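Local atomic coordinates of Polyphosphate:AMP phosphotransferase (Pseudomonas aeruginosa PAO1, PDB entry 3CZP), a protein that uses inorganic polyphosphate as phosphate donor to convert AMP to ADP, and less efficiently GMP to GDP, with magnesium as cofactor. Residues Glu420-Arg425 against Glu438-Arg443; Leu469-Asp474 against Arg479-Arg484; Arg201-Ser204 against Pro209-Val212; Ile291-Phe296 against Ala492-Asp497. All blocks are in the same frame, centred on the assembly; numbering follows the deposited sequence.

The chain carries two fused PPK2 domains, each built round a five-stranded parallel sheet of order 2-3-1-4-5, and the contacts sample both. Contact 3 comes first, at the last strand of the N-terminal domain, thought to be catalytically inactive; its centre lies about 41 to 53 Å from those of the others. Contact 4 spans nearly the whole C-terminal domain in sequence, and contacts 1 and 2 follow one another within that span. Contacts 2 and 4 share helix 475-496, with centres about 23 Å apart. Contacts 1 and 2, about 21 Å between centres, touch where R421 NH2 probably donates a hydrogen bond to A472 O at 2.8 Å, tying the helix after strand 404-412 to the turn after its sheet neighbour, strand 467-471.

Contact 1 of 4, residues Glu420-Arg425 against Glu438-Arg443; sequences ERFKER and EDWRNR
F422 of helix 415-427 meets D439 and W440 in the segment that links strands 404-412 and 467-471, a position consistent with the lid of P-loop kinases. The F422 ring enters edge first, and its rim serves two different partners. F422 CD2 points at a face of the W440 indole, 4.0 Å from W440 CZ2, in a T-shaped pair with planes 79° apart and centroids 5.4 Å from each other. Next along the same rim the ring meets D439: F422 CE2 is 3.3 Å from the backbone O of D439, and F422 CZ is 3.5 Å from D439 OD2. The other carboxylate oxygen, OD1, is hydrogen-bonded to T436, which helps fix the turn of the group. With CG anti to the carbonyl carbon (chi1 -81°), the F422 ring is directed at the 438-443 segment. F422 also touches A310, and D439 touches D309, in the loop that carries the Walker A sequence. No hydrogen bond joins the two segments. The buried O of D439 has no conventional partner, so the weakly positive C-H rim of F422 probably offers it, and the neighbouring OD2, a modest electrostatic substitute.

Contact 2 of 4, residues Leu469-Asp474 against Arg479-Arg484; sequences LVEAND and RVKVLR
K481 of helix 475-496 lies across the end of strand 467-471, meeting V470 with its stem and E471 and L469 with its tip. Its CB stands 4.5 Å from V470 CG1, and CG, anti to the backbone N (chi1 177°), is 4.4 Å from that same methyl. CD of K481 still runs past V470 CG1, at 4.2 Å, and is already close to the E471 carboxylate. CE of K481 passes beside the backbone O of L469, 3.5 Å away. Beyond it the ammonium K481 NZ forms a salt bridge of 2.7 Å with E471 OE1, using the syn lone pair of that oxygen. A second, weak hydrogen bond runs from K481 NZ to L469 O at 3.3 Å. E471 meets the lysine by folding at its second torsion (chi2 81°), which brings the carboxylate back toward the helix. Well away from the ammonium, the CG2 methyls of V470 and V482 touch at 4.2 Å. The stem of K481 thus packs on V470 while its tip is held by E471, its positive charge probably balanced mainly by that carboxylate. D474 caps the start of the helix, its OD2 accepting from the backbone N of F477. Strand and helix run nearly antiparallel, at 152°, as in the final beta-alpha unit of a P-loop kinase-like fold, where the last helix packs back on the edge strand that precedes it.

Contact 3 of 4, residues Arg201-Ser204 against Pro209-Val212; sequences RRTS and PWYV. With ACT (acetate ion), chain E.
Two hydrogen bonds fasten W210 to the end of helix 186-203: its indole NE1 gives to T203 OG1 at 2.8 Å, and its backbone N gives to S204 OG, also at 2.8 Å. They close the short connection between that helix and strand 210-214, the edge strand of the parallel sheet in the N-terminal PPK2 domain. The bond to S204 is almost straight, with an N-H...O angle of 173°. That to T203 is more bent, 148°, although OG1 lies close to the plane of the indole. OG1 is held from a second direction as well, through its hydrogen bond to the carbonyl of V199 one turn back in the helix, so the threonine hydroxyl ties the helix backbone to the indole. In S204, OG stands opposite the backbone N (chi1 -159°), which sets it before the N-H of W210 and 3.5 Å from P209 CA. The side chains of T203 and W210 run side by side in the same direction, the indole presenting its edge to the helix end. Further out, W210 packs on K151 and W153 of strand 148-155 and on L200, and makes an edge-to-face pair with Y111. K151 also binds the O of T203, so the neighbouring strand holds the helix end too. An acetate, probably from the crystallisation liquor, sits beyond the strand, with its O accepting from Y211 OH at 3.0 Å and its OXT 3.6 Å from P209 CD.

Contact 4 of 4, residues Ile291-Phe296 against Ala492-Asp497; sequences IRDKRF and AAYKKD
The Y494 ring carries R295 over one of its faces: CB of R295 rides above the phenol, 3.7 Å from the centroid and 15° off the normal, in a CH-pi contact. From there the arginine continues along the same face and bends at its third torsion (chi3 -70°), laying the guanidinium partly over the inner half of the ring. The two planes are 27° apart, and R295 NE comes to 3.6 Å from Y494 CD2. The edge of the guanidinium is taken by D293, gripped side-on, R295 NE reaching D293 OD1 at 2.9 Å and R295 NH2 reaching D293 OD2 at 3.1 Å. Both nitrogens approach from above the carboxylate plane, while D293 OD1 uses its anti lone pair for the backbone N of R295 at 3.0 Å. That last bond makes an Asx turn, formed just where helix 273-292 gives way to the 3-10 segment leading to strand 300-307. The contact therefore joins helix 273-292, ahead of the first strand of the C-terminal sheet, to the end of helix 475-496, almost 200 residues later. At the far end of the phenol, Y494 OH lies against F296, 3.3 Å from F296 CB and near the plane of that ring, at its edge, while I291 CD1 sits over the rim of one F296 face. The hydroxyl itself is bonded to the carbonyl of L290 in the last turn of helix 273-292. D293 CB passes 4.1 Å from Y494 OH, the aspartate and tyrosine side chains passing head to tail.

Contact 1 of 4, residues Glu420-Arg425 against Glu438-Arg443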
# COMPACT_ATOMS: atom_id res chain seq x y z
N GLU A 420 12.40 36.11 -15.51
CA GLU A 420 11.57 37.09 -14.80
C GLU A 420 10.97 36.42 -13.58
O GLU A 420 10.91 37.00 -12.50
CB GLU A 420 10.40 37.55 -15.67
CG GLU A 420 10.76 38.55 -16.76
CD GLU A 420 9.56 38.81 -17.70
OE1 GLU A 420 8.57 38.02 -17.70
OE2 GLU A 420 9.60 39.79 -18.42
N ARG A 421 10.49 35.19 -13.77
CA ARG A 421 9.86 34.50 -12.67
C ARG A 421 10.89 34.02 -11.65
O ARG A 421 10.61 34.01 -10.45
CB ARG A 421 8.97 33.36 -13.22
CG ARG A 421 7.80 33.91 -14.11
CD ARG A 421 6.70 32.86 -14.36
NE ARG A 421 5.60 33.39 -15.17
CZ ARG A 421 4.66 32.64 -15.73
NH1 ARG A 421 4.63 31.33 -15.54
NH2 ARG A 421 3.69 33.19 -16.42
N PHE A 422 12.11 33.69 -12.10
CA PHE A 422 13.19 33.27 -11.20
C PHE A 422 13.66 34.44 -10.35
O PHE A 422 14.00 34.26 -9.20
CB PHE A 422 14.36 32.66 -11.98
CG PHE A 422 14.18 31.20 -12.38
CD1 PHE A 422 12.94 30.57 -12.35
CD2 PHE A 422 15.27 30.47 -12.84
CE1 PHE A 422 12.81 29.23 -12.74
CE2 PHE A 422 15.15 29.15 -13.23
CZ PHE A 422 13.91 28.52 -13.18
N LYS A 423 13.64 35.64 -10.92
CA LYS A 423 13.96 36.84 -10.18
C LYS A 423 12.82 37.22 -9.22
O LYS A 423 13.08 37.49 -8.05
CB LYS A 423 14.36 38.00 -11.12
CG LYS A 423 15.56 37.65 -11.98
CD LYS A 423 16.16 38.85 -12.68
CE LYS A 423 15.35 39.32 -13.88
NZ LYS A 423 16.02 40.57 -14.46
N GLU A 424 11.57 37.19 -9.68
CA GLU A 424 10.44 37.54 -8.80
C GLU A 424 10.37 36.64 -7.57
O GLU A 424 10.10 37.10 -6.47
CB GLU A 424 9.10 37.52 -9.56
CG GLU A 424 7.91 38.10 -8.77
CD GLU A 424 8.18 39.49 -8.14
OE1 GLU A 424 8.74 40.39 -8.82
OE2 GLU A 424 7.84 39.68 -6.94
N ARG A 425 10.61 35.35 -7.76
CA ARG A 425 10.66 34.39 -6.65
C ARG A 425 11.65 34.83 -5.56
O ARG A 425 11.29 34.92 -4.38
CB ARG A 425 11.03 32.99 -7.16
CG ARG A 425 9.86 32.20 -7.73
CD ARG A 425 10.33 30.85 -8.30
NE ARG A 425 9.27 29.84 -8.43
CZ ARG A 425 8.24 29.90 -9.29
NH1 ARG A 425 8.07 30.94 -10.10
NH2 ARG A 425 7.37 28.92 -9.33
N GLU A 438 19.88 23.57 -8.57
CA GLU A 438 19.71 22.69 -9.74
C GLU A 438 19.01 23.33 -10.95
O GLU A 438 19.38 23.04 -12.09
CB GLU A 438 18.97 21.40 -9.35
CG GLU A 438 17.52 21.60 -8.85
CD GLU A 438 16.67 20.34 -8.98
OE1 GLU A 438 17.21 19.23 -8.80
OE2 GLU A 438 15.46 20.47 -9.27
N ASP A 439 17.99 24.17 -10.73
CA ASP A 439 17.19 24.68 -11.85
C ASP A 439 17.79 25.94 -12.52
O ASP A 439 17.19 26.51 -13.42
CB ASP A 439 15.70 24.86 -11.48
CG ASP A 439 15.49 25.69 -10.22
OD1 ASP A 439 15.98 25.32 -9.14
OD2 ASP A 439 14.78 26.72 -10.31
N TRP A 440 18.99 26.34 -12.08
CA TRP A 440 19.88 27.19 -12.89
C TRP A 440 20.70 26.35 -13.89
O TRP A 440 21.07 26.84 -14.95
CB TRP A 440 20.82 28.02 -12.01
CG TRP A 440 20.14 29.20 -11.43
CD1 TRP A 440 19.77 29.38 -10.12
CD2 TRP A 440 19.69 30.37 -12.14
NE1 TRP A 440 19.15 30.60 -9.97
CE2 TRP A 440 19.08 31.22 -11.19
CE3 TRP A 440 19.76 30.77 -13.48
CZ2 TRP A 440 18.54 32.47 -11.54
CZ3 TRP A 440 19.21 32.01 -13.83
CH2 TRP A 440 18.61 32.84 -12.87
N ARG A 441 20.96 25.09 -13.53
CA ARG A 441 21.58 24.13 -14.45
C ARG A 441 20.57 23.65 -15.52
O ARG A 441 20.90 23.68 -16.70
CB ARG A 441 22.20 22.94 -13.69
CG ARG A 441 23.28 23.34 -12.67
CD ARG A 441 23.79 22.16 -11.84
NE ARG A 441 24.58 22.60 -10.68
CZ ARG A 441 25.31 21.80 -9.89
NH1 ARG A 441 25.98 22.32 -8.87
NH2 ARG A 441 25.38 20.49 -10.11
N ASN A 442 19.36 23.24 -15.11
CA ASN A 442 18.29 22.82 -16.06
C ASN A 442 17.95 23.87 -17.13
O ASN A 442 17.53 23.54 -18.24
CB ASN A 442 16.98 22.46 -15.33
CG ASN A 442 17.08 21.18 -14.49
OD1 ASN A 442 17.89 20.29 -14.76
ND2 ASN A 442 16.22 21.09 -13.46
N ARG A 443 18.13 25.14 -16.77
CA ARG A 443 17.89 26.27 -17.66
C ARG A 443 18.93 26.30 -18.81
O ARG A 443 18.61 26.71 -19.93
CB ARG A 443 17.89 27.57 -16.84
CG ARG A 443 17.94 28.86 -17.66
CD ARG A 443 17.85 30.11 -16.75
NE ARG A 443 17.81 31.34 -17.54
CZ ARG A 443 16.76 31.75 -18.24
NH1 ARG A 443 15.63 31.04 -18.27
NH2 ARG A 443 16.83 32.86 -18.94

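Contact 2 of 4, residues Leu469-Asp474 against Arg479-Arg484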
# COMPACT_ATOMS: atom_id res chain seq x y z
N LEU A 469 -1.08 21.79 -25.06
CA LEU A 469 -0.01 22.71 -24.84
C LEU A 469 -0.63 24.03 -24.34
O LEU A 469 -1.44 24.65 -25.03
CB LEU A 469 0.82 22.89 -26.15
CG LEU A 469 1.29 21.60 -26.85
CD1 LEU A 469 1.84 21.86 -28.25
CD2 LEU A 469 2.30 20.77 -26.00
N VAL A 470 -0.25 24.43 -23.13
CA VAL A 470 -0.78 25.65 -22.53
C VAL A 470 0.25 26.78 -22.69
O VAL A 470 1.37 26.66 -22.26
CB VAL A 470 -1.15 25.41 -21.04
CG1 VAL A 470 -1.79 26.68 -20.44
CG2 VAL A 470 -2.08 24.19 -20.90
N GLU A 471 -0.13 27.83 -23.37
CA GLU A 471 0.71 29.04 -23.54
C GLU A 471 0.68 29.74 -22.19
O GLU A 471 -0.35 30.28 -21.79
CB GLU A 471 0.14 29.96 -24.62
CG GLU A 471 0.08 29.40 -26.04
CD GLU A 471 -1.12 28.48 -26.30
OE1 GLU A 471 -1.88 28.13 -25.37
OE2 GLU A 471 -1.27 28.09 -27.46
N ALA A 472 1.78 29.66 -21.44
CA ALA A 472 1.74 29.93 -19.99
C ALA A 472 2.47 31.17 -19.53
O ALA A 472 2.49 31.48 -18.34
CB ALA A 472 2.24 28.68 -19.24
N ASN A 473 3.01 31.96 -20.47
CA ASN A 473 3.65 33.22 -20.13
C ASN A 473 2.74 34.17 -19.32
O ASN A 473 3.24 34.96 -18.53
CB ASN A 473 4.10 33.99 -21.40
CG ASN A 473 5.45 33.54 -21.93
OD1 ASN A 473 6.01 32.56 -21.47
ND2 ASN A 473 5.98 34.27 -22.96
N ASP A 474 1.43 34.13 -19.61
CA ASP A 474 0.39 34.87 -18.91
C ASP A 474 -0.37 33.88 -18.06
O ASP A 474 -1.09 33.02 -18.58
CB ASP A 474 -0.59 35.57 -19.88
CG ASP A 474 -1.67 36.37 -19.15
OD1 ASP A 474 -1.31 37.25 -18.35
OD2 ASP A 474 -2.88 36.11 -19.32
N ARG A 479 -4.37 29.66 -16.65
CA ARG A 479 -5.33 29.11 -15.70
C ARG A 479 -6.70 28.76 -16.31
O ARG A 479 -7.26 27.68 -16.05
CB ARG A 479 -5.51 30.01 -14.49
CG ARG A 479 -4.28 30.08 -13.56
CD ARG A 479 -4.37 31.34 -12.72
NE ARG A 479 -3.18 31.51 -11.89
CZ ARG A 479 -2.93 32.60 -11.16
NH1 ARG A 479 -3.81 33.59 -11.12
NH2 ARG A 479 -1.82 32.70 -10.43
N VAL A 480 -7.24 29.68 -17.09
CA VAL A 480 -8.57 29.50 -17.68
C VAL A 480 -8.54 28.39 -18.71
O VAL A 480 -9.43 27.57 -18.76
CB VAL A 480 -9.10 30.85 -18.28
CG1 VAL A 480 -10.41 30.61 -18.99
CG2 VAL A 480 -9.21 31.90 -17.14
N LYS A 481 -7.49 28.33 -19.51
CA LYS A 481 -7.33 27.27 -20.49
C LYS A 481 -7.27 25.85 -19.84
O LYS A 481 -7.90 24.90 -20.32
CB LYS A 481 -6.08 27.55 -21.34
CG LYS A 481 -5.76 26.49 -22.34
CD LYS A 481 -4.75 26.93 -23.35
CE LYS A 481 -4.64 25.92 -24.52
NZ LYS A 481 -4.04 26.52 -25.75
N VAL A 482 -6.59 25.74 -18.71
CA VAL A 482 -6.50 24.48 -17.97
C VAL A 482 -7.90 24.05 -17.53
O VAL A 482 -8.34 22.91 -17.78
CB VAL A 482 -5.53 24.60 -16.73
CG1 VAL A 482 -5.77 23.48 -15.76
CG2 VAL A 482 -4.04 24.62 -17.18
N LEU A 483 -8.61 24.97 -16.90
CA LEU A 483 -9.96 24.68 -16.43
C LEU A 483 -10.86 24.34 -17.64
O LEU A 483 -11.52 23.32 -17.64
CB LEU A 483 -10.54 25.84 -15.63
CG LEU A 483 -10.26 25.89 -14.12
CD1 LEU A 483 -10.26 27.33 -13.67
CD2 LEU A 483 -11.29 25.09 -13.33
N ARG A 484 -10.82 25.17 -18.67
CA ARG A 484 -11.71 24.93 -19.83
C ARG A 484 -11.49 23.56 -20.48
O ARG A 484 -12.44 22.91 -20.89
CB ARG A 484 -11.53 25.98 -20.86
CG ARG A 484 -12.60 26.00 -21.93
CD ARG A 484 -12.34 27.15 -22.88
NE ARG A 484 -12.73 28.46 -22.36
CZ ARG A 484 -11.90 29.51 -22.17
NH1 ARG A 484 -12.40 30.66 -21.75
NH2 ARG A 484 -10.58 29.39 -22.35

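Contact 3 of 4, residues Arg201-Ser204 against Pro209-Val212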
# COMPACT_ATOMS: atom_id res chain seq x y z
N ARG A 201 0.23 -19.72 -27.99
CA ARG A 201 1.01 -19.39 -29.16
C ARG A 201 1.41 -17.92 -29.20
O ARG A 201 2.56 -17.56 -29.56
CB ARG A 201 0.21 -19.80 -30.41
CG ARG A 201 0.71 -19.26 -31.78
CD ARG A 201 2.07 -19.87 -32.19
NE ARG A 201 2.49 -19.27 -33.45
CZ ARG A 201 2.19 -19.75 -34.65
NH1 ARG A 201 2.62 -19.09 -35.73
NH2 ARG A 201 1.44 -20.86 -34.75
N ARG A 202 0.46 -17.05 -28.85
CA ARG A 202 0.65 -15.62 -28.97
C ARG A 202 1.49 -14.98 -27.85
O ARG A 202 2.04 -13.90 -28.01
CB ARG A 202 -0.73 -14.94 -29.09
CG ARG A 202 -1.50 -15.44 -30.28
CD ARG A 202 -2.72 -14.64 -30.60
NE ARG A 202 -3.46 -15.22 -31.72
CZ ARG A 202 -4.58 -14.72 -32.21
NH1 ARG A 202 -5.18 -15.33 -33.23
NH2 ARG A 202 -5.10 -13.61 -31.70
N THR A 203 1.56 -15.65 -26.71
CA THR A 203 2.19 -15.08 -25.53
C THR A 203 3.40 -15.85 -25.06
O THR A 203 4.00 -15.50 -24.03
CB THR A 203 1.18 -14.94 -24.38
OG1 THR A 203 0.70 -16.24 -24.04
CG2 THR A 203 0.02 -13.99 -24.80
N SER A 204 3.77 -16.88 -25.78
CA SER A 204 5.02 -17.56 -25.51
C SER A 204 6.14 -16.83 -26.24
O SER A 204 6.18 -16.82 -27.43
CB SER A 204 4.97 -19.03 -25.93
OG SER A 204 6.00 -19.72 -25.20
N PRO A 209 8.72 -17.69 -21.84
CA PRO A 209 8.11 -18.85 -22.49
C PRO A 209 6.93 -19.40 -21.71
O PRO A 209 6.86 -19.24 -20.49
CB PRO A 209 9.24 -19.87 -22.49
CG PRO A 209 10.46 -19.13 -22.14
CD PRO A 209 10.05 -18.02 -21.31
N TRP A 210 6.03 -20.10 -22.40
CA TRP A 210 5.07 -20.96 -21.71
C TRP A 210 5.72 -22.33 -21.60
O TRP A 210 6.28 -22.84 -22.59
CB TRP A 210 3.76 -21.09 -22.49
CG TRP A 210 2.77 -20.08 -22.17
CD1 TRP A 210 2.51 -18.95 -22.87
CD2 TRP A 210 1.90 -20.08 -21.05
NE1 TRP A 210 1.51 -18.24 -22.26
CE2 TRP A 210 1.11 -18.92 -21.14
CE3 TRP A 210 1.71 -20.95 -19.97
CZ2 TRP A 210 0.16 -18.60 -20.19
CZ3 TRP A 210 0.73 -20.64 -19.02
CH2 TRP A 210 -0.00 -19.48 -19.12
N TYR A 211 5.54 -22.96 -20.45
CA TYR A 211 6.02 -24.34 -20.27
C TYR A 211 4.79 -25.22 -20.06
O TYR A 211 4.08 -25.04 -19.09
CB TYR A 211 6.97 -24.40 -19.09
CG TYR A 211 8.23 -23.55 -19.22
CD1 TYR A 211 9.28 -23.98 -19.97
CD2 TYR A 211 8.34 -22.31 -18.61
CE1 TYR A 211 10.43 -23.23 -20.11
CE2 TYR A 211 9.47 -21.55 -18.72
CZ TYR A 211 10.52 -22.03 -19.50
OH TYR A 211 11.71 -21.30 -19.63
N VAL A 212 4.53 -26.13 -21.00
CA VAL A 212 3.42 -27.06 -20.92
C VAL A 212 3.91 -28.34 -20.24
O VAL A 212 4.81 -29.03 -20.72
CB VAL A 212 2.81 -27.37 -22.30
CG1 VAL A 212 1.64 -28.38 -22.15
CG2 VAL A 212 2.36 -26.07 -23.01
C ACT E . 12.59 -17.67 -18.48
O ACT E . 12.73 -18.87 -18.16
OXT ACT E . 11.51 -17.17 -18.09
CH3 ACT E . 13.61 -16.90 -19.28

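Contact 4 of 4, residues Ile291-Phe296 against Ala492-Asp497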
# COMPACT_ATOMS: atom_id res chain seq x y z
N ILE A 291 -18.64 17.69 -12.16
CA ILE A 291 -18.21 16.71 -11.16
C ILE A 291 -19.39 16.18 -10.34
O ILE A 291 -19.41 15.00 -9.96
CB ILE A 291 -17.15 17.30 -10.21
CG1 ILE A 291 -15.86 17.57 -10.97
CG2 ILE A 291 -16.87 16.37 -9.06
CD1 ILE A 291 -15.22 16.40 -11.46
N ARG A 292 -20.39 17.03 -10.14
CA ARG A 292 -21.55 16.74 -9.29
C ARG A 292 -22.60 16.02 -10.14
O ARG A 292 -23.46 15.34 -9.61
CB ARG A 292 -22.04 18.07 -8.67
CG ARG A 292 -23.44 18.11 -8.03
CD ARG A 292 -24.01 19.57 -7.89
NE ARG A 292 -23.02 20.47 -7.25
CZ ARG A 292 -22.53 21.62 -7.75
NH1 ARG A 292 -22.97 22.12 -8.90
NH2 ARG A 292 -21.61 22.30 -7.05
N ASP A 293 -22.49 16.12 -11.46
CA ASP A 293 -23.46 15.49 -12.38
C ASP A 293 -23.44 13.98 -12.09
O ASP A 293 -22.38 13.40 -11.89
CB ASP A 293 -23.04 15.81 -13.83
CG ASP A 293 -24.10 15.46 -14.86
OD1 ASP A 293 -24.42 14.25 -15.07
OD2 ASP A 293 -24.59 16.41 -15.51
N LYS A 294 -24.62 13.37 -12.06
CA LYS A 294 -24.73 11.91 -11.83
C LYS A 294 -23.86 11.08 -12.81
O LYS A 294 -23.44 9.97 -12.51
CB LYS A 294 -26.22 11.46 -11.89
CG LYS A 294 -26.97 11.78 -13.22
CD LYS A 294 -28.33 11.00 -13.43
CE LYS A 294 -29.57 11.91 -13.36
NZ LYS A 294 -30.83 11.39 -14.07
N ARG A 295 -23.56 11.63 -13.99
CA ARG A 295 -22.83 10.88 -15.02
C ARG A 295 -21.38 10.66 -14.64
O ARG A 295 -20.73 9.75 -15.15
CB ARG A 295 -22.95 11.57 -16.37
CG ARG A 295 -24.41 11.49 -16.89
CD ARG A 295 -24.63 12.24 -18.15
NE ARG A 295 -24.57 13.69 -17.94
CZ ARG A 295 -24.75 14.58 -18.89
NH1 ARG A 295 -24.99 14.18 -20.15
NH2 ARG A 295 -24.68 15.87 -18.60
N PHE A 296 -20.87 11.48 -13.72
CA PHE A 296 -19.52 11.30 -13.25
C PHE A 296 -19.28 10.00 -12.48
O PHE A 296 -18.16 9.56 -12.37
CB PHE A 296 -19.11 12.49 -12.40
CG PHE A 296 -17.62 12.62 -12.25
CD1 PHE A 296 -16.82 12.87 -13.36
CD2 PHE A 296 -17.02 12.52 -11.02
CE1 PHE A 296 -15.43 12.98 -13.22
CE2 PHE A 296 -15.65 12.60 -10.92
CZ PHE A 296 -14.89 12.84 -12.03
N ALA A 492 -17.22 15.92 -23.11
CA ALA A 492 -17.00 15.04 -24.23
C ALA A 492 -17.28 13.59 -23.89
O ALA A 492 -17.93 12.86 -24.69
CB ALA A 492 -15.58 15.18 -24.75
N ALA A 493 -16.72 13.16 -22.76
CA ALA A 493 -16.94 11.86 -22.16
C ALA A 493 -18.43 11.59 -21.99
O ALA A 493 -18.92 10.52 -22.36
CB ALA A 493 -16.26 11.79 -20.81
N TYR A 494 -19.18 12.54 -21.42
CA TYR A 494 -20.63 12.32 -21.27
C TYR A 494 -21.36 12.13 -22.60
O TYR A 494 -22.35 11.40 -22.70
CB TYR A 494 -21.28 13.48 -20.51
CG TYR A 494 -20.83 13.66 -19.10
CD1 TYR A 494 -20.10 12.65 -18.43
CD2 TYR A 494 -21.13 14.81 -18.40
CE1 TYR A 494 -19.68 12.82 -17.13
CE2 TYR A 494 -20.72 14.98 -17.10
CZ TYR A 494 -19.98 13.99 -16.47
OH TYR A 494 -19.54 14.18 -15.16
N LYS A 495 -20.89 12.84 -23.61
CA LYS A 495 -21.49 12.78 -24.95
C LYS A 495 -21.21 11.43 -25.62
O LYS A 495 -21.94 11.04 -26.52
CB LYS A 495 -20.95 13.89 -25.83
CG LYS A 495 -21.54 15.27 -25.57
CD LYS A 495 -20.77 16.28 -26.39
CE LYS A 495 -21.17 17.73 -26.05
NZ LYS A 495 -20.51 18.72 -26.97
N LYS A 496 -20.15 10.76 -25.18
CA LYS A 496 -19.78 9.44 -25.65
C LYS A 496 -20.56 8.34 -24.93
O LYS A 496 -20.89 7.34 -25.54
CB LYS A 496 -18.27 9.26 -25.50
CG LYS A 496 -17.66 8.02 -26.17
CD LYS A 496 -16.10 8.04 -25.97
CE LYS A 496 -15.40 6.67 -26.03
NZ LYS A 496 -14.00 6.78 -25.50
N ASP A 497 -20.87 8.55 -23.67
CA ASP A 497 -21.64 7.60 -22.93
C ASP A 497 -23.04 7.47 -23.47
O ASP A 497 -23.59 8.40 -24.03
CB ASP A 497 -21.80 8.03 -21.49
CG ASP A 497 -20.50 8.24 -20.80
OD1 ASP A 497 -19.53 7.61 -21.18
OD2 ASP A 497 -20.48 9.03 -19.90